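Local atomic coordinates of aerobactin synthase IucC (Klebsiella pneumoniae, PDB entry 6CN7), a protein that is an aerobactin synthase that probably uses ATP to attach the second N-acetyl-N-hydroxylysine to the citryl intermediate, completing the siderophore aerobactin. Residues A309-L314 / C415-A420; L473-L478 / F530-L535. The protein carries 5 engineered substitutions. All coordinates share one frame; numbering follows the deposited sequence.

Contact 1. Residues A309-L314 / C415-A420; sequences ATDATL and CRYGVA
A helix N-cap doubles here as an anchor for another helix: Asp311, at the break between helix 291-310 and helix 312-317, meets Arg416 and Tyr417 in the last turn of helix 395-417. Its OD1 accepts the backbone N of Leu314 with its anti lone pair at 2.9 Å (N-H...O 153°), the capping bond that closes the first turn of helix 312-317. OD2 turns to the other segment, where it takes the hydroxyl OH of Tyr417 at 2.8 Å and forms a salt bridge with Arg416 NH1, modelled at 2.5 Å, so close that the exact length is doubtful. The tyrosine hydroxyl arrives on the anti side of OD2, 26° out of the carboxylate plane. His412 NE2, one turn earlier in helix 395-417, is a further donor to OD2, and this gathering of donors, together with the N-terminus of helix 312-317, would be expected to favour the charged carboxylate. With CG anti to the backbone N (chi1 -173°), Asp311 extends its carboxylate between its own helix start and these partners. The contact thereby ties a helix pair of the IucA/IucC-family region to the FhuF-like region, just before Gly418, with its positive phi, ends helix 395-417 and the chain enters strand 419-421. Arg416 CG sits over the centre of the Tyr417 ring, 3.5 Å above its plane, and Tyr417 OH sits over the guanidinium face. Beside the polar cluster, Leu314 CD1 touches the phenol ring at CE2, 4.2 Å away, and Leu314 also packs on Val307, Phe308 and Pro409.

Contact 2. Residues L473-L478 / F530-L535; sequences LSADYL and FALFSL
The first turn of helix 475-499 comes up against the C-terminal end of helix 527-532, with the CA atoms of Ala475 and Phe533 6.3 Å apart, Phe533 being the residue at which the chain leaves helical geometry. At this close approach the residue facing across is Ala475, whose small methyl fits the short spacing. Its CB, the central atom of the contact, rests 3.4 Å from the carbonyl O of Leu532 and also touches the side chains of Leu532 and Phe533. In Leu532, CG of the isobutyl group comes within 3.8 Å of Ala475 CB. The leucine sets out past the alanine but bends back to it, CG anti to the backbone N (chi1 -175°) and the terminal branch folded at chi2 (65°), which brings CD1 to the methyl as well. In Phe533, CG stands beside the backbone N, opposite the carbonyl carbon (chi1 -63°), and the ring reaches the helix with CE1, 3.6 Å from Ala475 CB. The same ring carbon lies 3.7 Å from Ala475 CA, so the phenyl group leans on the helix backbone too. Three residues after Ala475, Leu478 adds its CD1 to this ring position at 4.4 Å, a looser contact that continues the apolar surface along the helix. Both segments belong to the FhuF-like region, where Leu473, just before the helix, pairs its backbone with Leu451 and Lys453 at the edge of the small sheet 419-421/449-452/472-473. Asp454 and Phe456 border Leu532. Phe533 packs on Leu414 and Cys415, and Val452 touches both Phe533 and Leu478, so the junction of the two helix ends is in contact with both strand 449-452 and helix 395-417.

Both contacts are largely buried, lie about 15 Å apart between centres, and both involve helix 395-417 and strand 419-421. Contact 1 includes the end of that helix, whereas contact 2 touches it through Cys415 CA and Phe533 CD2, 3.8 Å apart, and the following strand through Ala420 CB and Leu478 CD2, also 3.8 Å apart. Their chemistry diverges. In contact 1 a carboxylate is matched by charged and hydroxyl donors, and Arg416 is partly exposed; in contact 2 aliphatic and aromatic groups surround an alanine methyl, with Leu532 likewise partly exposed. Contact 1 bridges the IucA/IucC-family and FhuF-like regions, while contact 2 stays within the FhuF-like one.

Contact 1. Residues A309-L314 / C415-A420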
loop_
_atom_site.group_PDB
_atom_site.type_symbol
_atom_site.label_atom_id
_atom_site.label_comp_id
_atom_site.label_asym_id
_atom_site.label_seq_id
_atom_site.Cartn_x
_atom_site.Cartn_y
_atom_site.Cartn_z
ATOM N N ALA A 309 -36.100 27.033 -0.698
ATOM C CA ALA A 309 -37.127 27.322 -1.693
ATOM C C ALA A 309 -38.254 28.163 -1.107
ATOM O O ALA A 309 -38.796 29.042 -1.786
ATOM C CB ALA A 309 -37.682 26.016 -2.265
ATOM N N THR A 310 -38.615 27.911 0.152
ATOM C CA THR A 310 -39.732 28.610 0.779
ATOM C C THR A 310 -39.309 29.976 1.304
ATOM O O THR A 310 -39.947 30.992 1.002
ATOM C CB THR A 310 -40.303 27.756 1.915
ATOM O OG1 THR A 310 -40.833 26.538 1.380
ATOM C CG2 THR A 310 -41.405 28.500 2.668
ATOM N N ASP A 311 -38.240 30.017 2.094
ATOM C CA ASP A 311 -37.820 31.253 2.738
ATOM C C ASP A 311 -37.491 32.319 1.700
ATOM O O ASP A 311 -36.657 32.106 0.815
ATOM C CB ASP A 311 -36.609 30.980 3.622
ATOM C CG ASP A 311 -36.213 32.183 4.445
ATOM O OD1 ASP A 311 -35.445 33.023 3.934
ATOM O OD2 ASP A 311 -36.677 32.296 5.598
ATOM N N ALA A 312 -38.140 33.480 1.821
ATOM C CA ALA A 312 -37.959 34.538 0.831
ATOM C C ALA A 312 -36.548 35.110 0.874
ATOM O O ALA A 312 -35.953 35.383 -0.174
ATOM C CB ALA A 312 -38.990 35.644 1.050
ATOM N N THR A 313 -35.999 35.307 2.074
ATOM C CA THR A 313 -34.642 35.832 2.188
ATOM C C THR A 313 -33.639 34.910 1.506
ATOM O O THR A 313 -32.713 35.377 0.831
ATOM C CB THR A 313 -34.278 36.026 3.660
ATOM O OG1 THR A 313 -35.202 36.938 4.263
ATOM C CG2 THR A 313 -32.864 36.575 3.810
ATOM N N LEU A 314 -33.802 33.596 1.673
ATOM C CA LEU A 314 -32.908 32.644 1.028
ATOM C C LEU A 314 -33.227 32.484 -0.452
ATOM O O LEU A 314 -32.317 32.271 -1.259
ATOM C CB LEU A 314 -32.989 31.292 1.741
ATOM C CG LEU A 314 -32.625 31.353 3.226
ATOM C CD1 LEU A 314 -32.998 30.068 3.937
ATOM C CD2 LEU A 314 -31.140 31.645 3.404
ATOM N N CYS A 415 -29.922 32.334 12.322
ATOM C CA CYS A 415 -30.725 33.107 13.265
ATOM C C CYS A 415 -32.199 32.734 13.209
ATOM O O CYS A 415 -32.894 32.827 14.228
ATOM C CB CYS A 415 -30.549 34.598 12.997
ATOM S SG CYS A 415 -28.854 35.163 13.204
ATOM N N ARG A 416 -32.697 32.319 12.045
ATOM C CA ARG A 416 -34.110 31.987 11.900
ATOM C C ARG A 416 -34.399 30.525 12.214
ATOM O O ARG A 416 -35.400 30.222 12.871
ATOM C CB ARG A 416 -34.579 32.313 10.481
ATOM C CG ARG A 416 -36.002 31.840 10.140
ATOM C CD ARG A 416 -36.942 33.009 9.973
ATOM N NE ARG A 416 -38.274 32.601 9.525
ATOM C CZ ARG A 416 -38.765 32.801 8.305
ATOM N NH1 ARG A 416 -38.050 33.421 7.373
ATOM N NH2 ARG A 416 -39.992 32.387 8.013
ATOM N N TYR A 417 -33.540 29.613 11.763
ATOM C CA TYR A 417 -33.791 28.185 11.886
ATOM C C TYR A 417 -32.854 27.493 12.867
ATOM O O TYR A 417 -32.961 26.277 13.048
ATOM C CB TYR A 417 -33.680 27.522 10.509
ATOM C CG TYR A 417 -34.614 28.114 9.480
ATOM C CD1 TYR A 417 -35.968 27.814 9.493
ATOM C CD2 TYR A 417 -34.144 28.973 8.497
ATOM C CE1 TYR A 417 -36.831 28.353 8.560
ATOM C CE2 TYR A 417 -34.997 29.515 7.555
ATOM C CZ TYR A 417 -36.339 29.202 7.594
ATOM O OH TYR A 417 -37.195 29.740 6.662
ATOM N N GLY A 418 -31.943 28.225 13.502
ATOM C CA GLY A 418 -31.034 27.612 14.456
ATOM C C GLY A 418 -30.143 26.549 13.853
ATOM O O GLY A 418 -29.768 25.597 14.545
ATOM N N VAL A 419 -29.792 26.686 12.576
ATOM C CA VAL A 419 -29.009 25.694 11.848
ATOM C C VAL A 419 -27.679 26.322 11.462
ATOM O O VAL A 419 -27.648 27.436 10.928
ATOM C CB VAL A 419 -29.755 25.192 10.597
ATOM C CG1 VAL A 419 -28.886 24.226 9.800
ATOM C CG2 VAL A 419 -31.070 24.532 10.986
ATOM N N ALA A 420 -26.586 25.607 11.722
ATOM C CA ALA A 420 -25.247 26.065 11.380
ATOM C C ALA A 420 -24.632 25.146 10.336
ATOM O O ALA A 420 -24.789 23.923 10.402
ATOM C CB ALA A 420 -24.347 26.119 12.618
#

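Contact 2. Residues L473-L478 / F530-L535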
loop_
_atom_site.group_PDB
_atom_site.type_symbol
_atom_site.label_atom_id
_atom_site.label_comp_id
_atom_site.label_asym_id
_atom_site.label_seq_id
_atom_site.Cartn_x
_atom_site.Cartn_y
_atom_site.Cartn_z
ATOM N N LEU A 473 -26.151 22.439 20.338
ATOM C CA LEU A 473 -25.246 23.181 21.201
ATOM C C LEU A 473 -25.821 24.568 21.452
ATOM O O LEU A 473 -26.787 24.989 20.812
ATOM C CB LEU A 473 -23.852 23.264 20.573
ATOM C CG LEU A 473 -23.212 21.897 20.305
ATOM C CD1 LEU A 473 -21.968 22.030 19.448
ATOM C CD2 LEU A 473 -22.887 21.192 21.616
ATOM N N SER A 474 -25.221 25.277 22.404
ATOM C CA SER A 474 -25.679 26.614 22.739
ATOM C C SER A 474 -25.264 27.606 21.655
ATOM O O SER A 474 -24.424 27.318 20.798
ATOM C CB SER A 474 -25.135 27.046 24.099
ATOM O OG SER A 474 -23.723 27.159 24.081
ATOM N N ALA A 475 -25.873 28.793 21.702
ATOM C CA ALA A 475 -25.642 29.795 20.667
ATOM C C ALA A 475 -24.158 30.108 20.513
ATOM O O ALA A 475 -23.629 30.136 19.396
ATOM C CB ALA A 475 -26.427 31.066 20.992
ATOM N N ASP A 476 -23.466 30.346 21.632
ATOM C CA ASP A 476 -22.052 30.706 21.567
ATOM C C ASP A 476 -21.223 29.627 20.880
ATOM O O ASP A 476 -20.179 29.931 20.294
ATOM C CB ASP A 476 -21.511 30.978 22.971
ATOM C CG ASP A 476 -21.907 32.348 23.491
ATOM O OD1 ASP A 476 -22.819 32.969 22.903
ATOM O OD2 ASP A 476 -21.302 32.809 24.483
ATOM N N TYR A 477 -21.659 28.366 20.947
ATOM C CA TYR A 477 -20.983 27.314 20.192
ATOM C C TYR A 477 -21.118 27.540 18.690
ATOM O O TYR A 477 -20.177 27.288 17.928
ATOM C CB TYR A 477 -21.555 25.942 20.558
ATOM C CG TYR A 477 -20.794 25.166 21.613
ATOM C CD1 TYR A 477 -19.491 24.738 21.390
ATOM C CD2 TYR A 477 -21.397 24.826 22.818
ATOM C CE1 TYR A 477 -18.802 24.015 22.351
ATOM C CE2 TYR A 477 -20.720 24.099 23.779
ATOM C CZ TYR A 477 -19.421 23.699 23.542
ATOM O OH TYR A 477 -18.745 22.980 24.501
ATOM N N LEU A 478 -22.283 28.018 18.244
ATOM C CA LEU A 478 -22.587 28.038 16.818
ATOM C C LEU A 478 -22.039 29.270 16.115
ATOM O O LEU A 478 -21.789 29.219 14.907
ATOM C CB LEU A 478 -24.101 27.953 16.611
ATOM C CG LEU A 478 -24.761 26.657 17.091
ATOM C CD1 LEU A 478 -26.262 26.725 16.880
ATOM C CD2 LEU A 478 -24.177 25.443 16.378
ATOM N N PHE A 530 -31.025 38.022 16.832
ATOM C CA PHE A 530 -29.743 38.632 16.495
ATOM C C PHE A 530 -28.916 38.903 17.746
ATOM O O PHE A 530 -27.688 38.755 17.728
ATOM C CB PHE A 530 -29.970 39.921 15.703
ATOM C CG PHE A 530 -30.611 39.703 14.360
ATOM C CD1 PHE A 530 -30.296 38.591 13.598
ATOM C CD2 PHE A 530 -31.530 40.610 13.859
ATOM C CE1 PHE A 530 -30.880 38.386 12.363
ATOM C CE2 PHE A 530 -32.120 40.409 12.622
ATOM C CZ PHE A 530 -31.793 39.294 11.875
ATOM N N ALA A 531 -29.565 39.299 18.843
ATOM C CA ALA A 531 -28.852 39.417 20.111
ATOM C C ALA A 531 -28.295 38.067 20.542
ATOM O O ALA A 531 -27.206 37.988 21.121
ATOM C CB ALA A 531 -29.777 39.983 21.186
ATOM N N LEU A 532 -29.031 36.992 20.260
ATOM C CA LEU A 532 -28.582 35.655 20.631
ATOM C C LEU A 532 -27.409 35.198 19.775
ATOM O O LEU A 532 -26.580 34.406 20.239
ATOM C CB LEU A 532 -29.750 34.675 20.511
ATOM C CG LEU A 532 -29.515 33.238 20.976
ATOM C CD1 LEU A 532 -29.262 33.182 22.473
ATOM C CD2 LEU A 532 -30.706 32.374 20.599
ATOM N N PHE A 533 -27.323 35.677 18.532
ATOM C CA PHE A 533 -26.218 35.327 17.645
ATOM C C PHE A 533 -25.483 36.577 17.173
ATOM O O PHE A 533 -25.413 36.836 15.966
ATOM C CB PHE A 533 -26.725 34.554 16.423
ATOM C CG PHE A 533 -27.364 33.237 16.749
ATOM C CD1 PHE A 533 -26.606 32.182 17.230
ATOM C CD2 PHE A 533 -28.719 33.045 16.546
ATOM C CE1 PHE A 533 -27.194 30.964 17.522
ATOM C CE2 PHE A 533 -29.313 31.832 16.833
ATOM C CZ PHE A 533 -28.551 30.789 17.321
ATOM N N SER A 534 -24.929 37.352 18.100
ATOM C CA SER A 534 -24.365 38.651 17.753
ATOM C C SER A 534 -22.978 38.496 17.146
ATOM O O SER A 534 -22.113 37.813 17.705
ATOM C CB SER A 534 -24.296 39.551 18.983
ATOM O OG SER A 534 -23.555 40.726 18.703
ATOM N N LEU A 535 -22.769 39.137 15.997
ATOM C CA LEU A 535 -21.471 39.182 15.342
ATOM C C LEU A 535 -20.721 40.475 15.630
ATOM O O LEU A 535 -19.675 40.720 15.023
ATOM C CB LEU A 535 -21.638 39.014 13.830
ATOM C CG LEU A 535 -22.275 37.704 13.363
ATOM C CD1 LEU A 535 -22.618 37.788 11.884
ATOM C CD2 LEU A 535 -21.343 36.531 13.634
#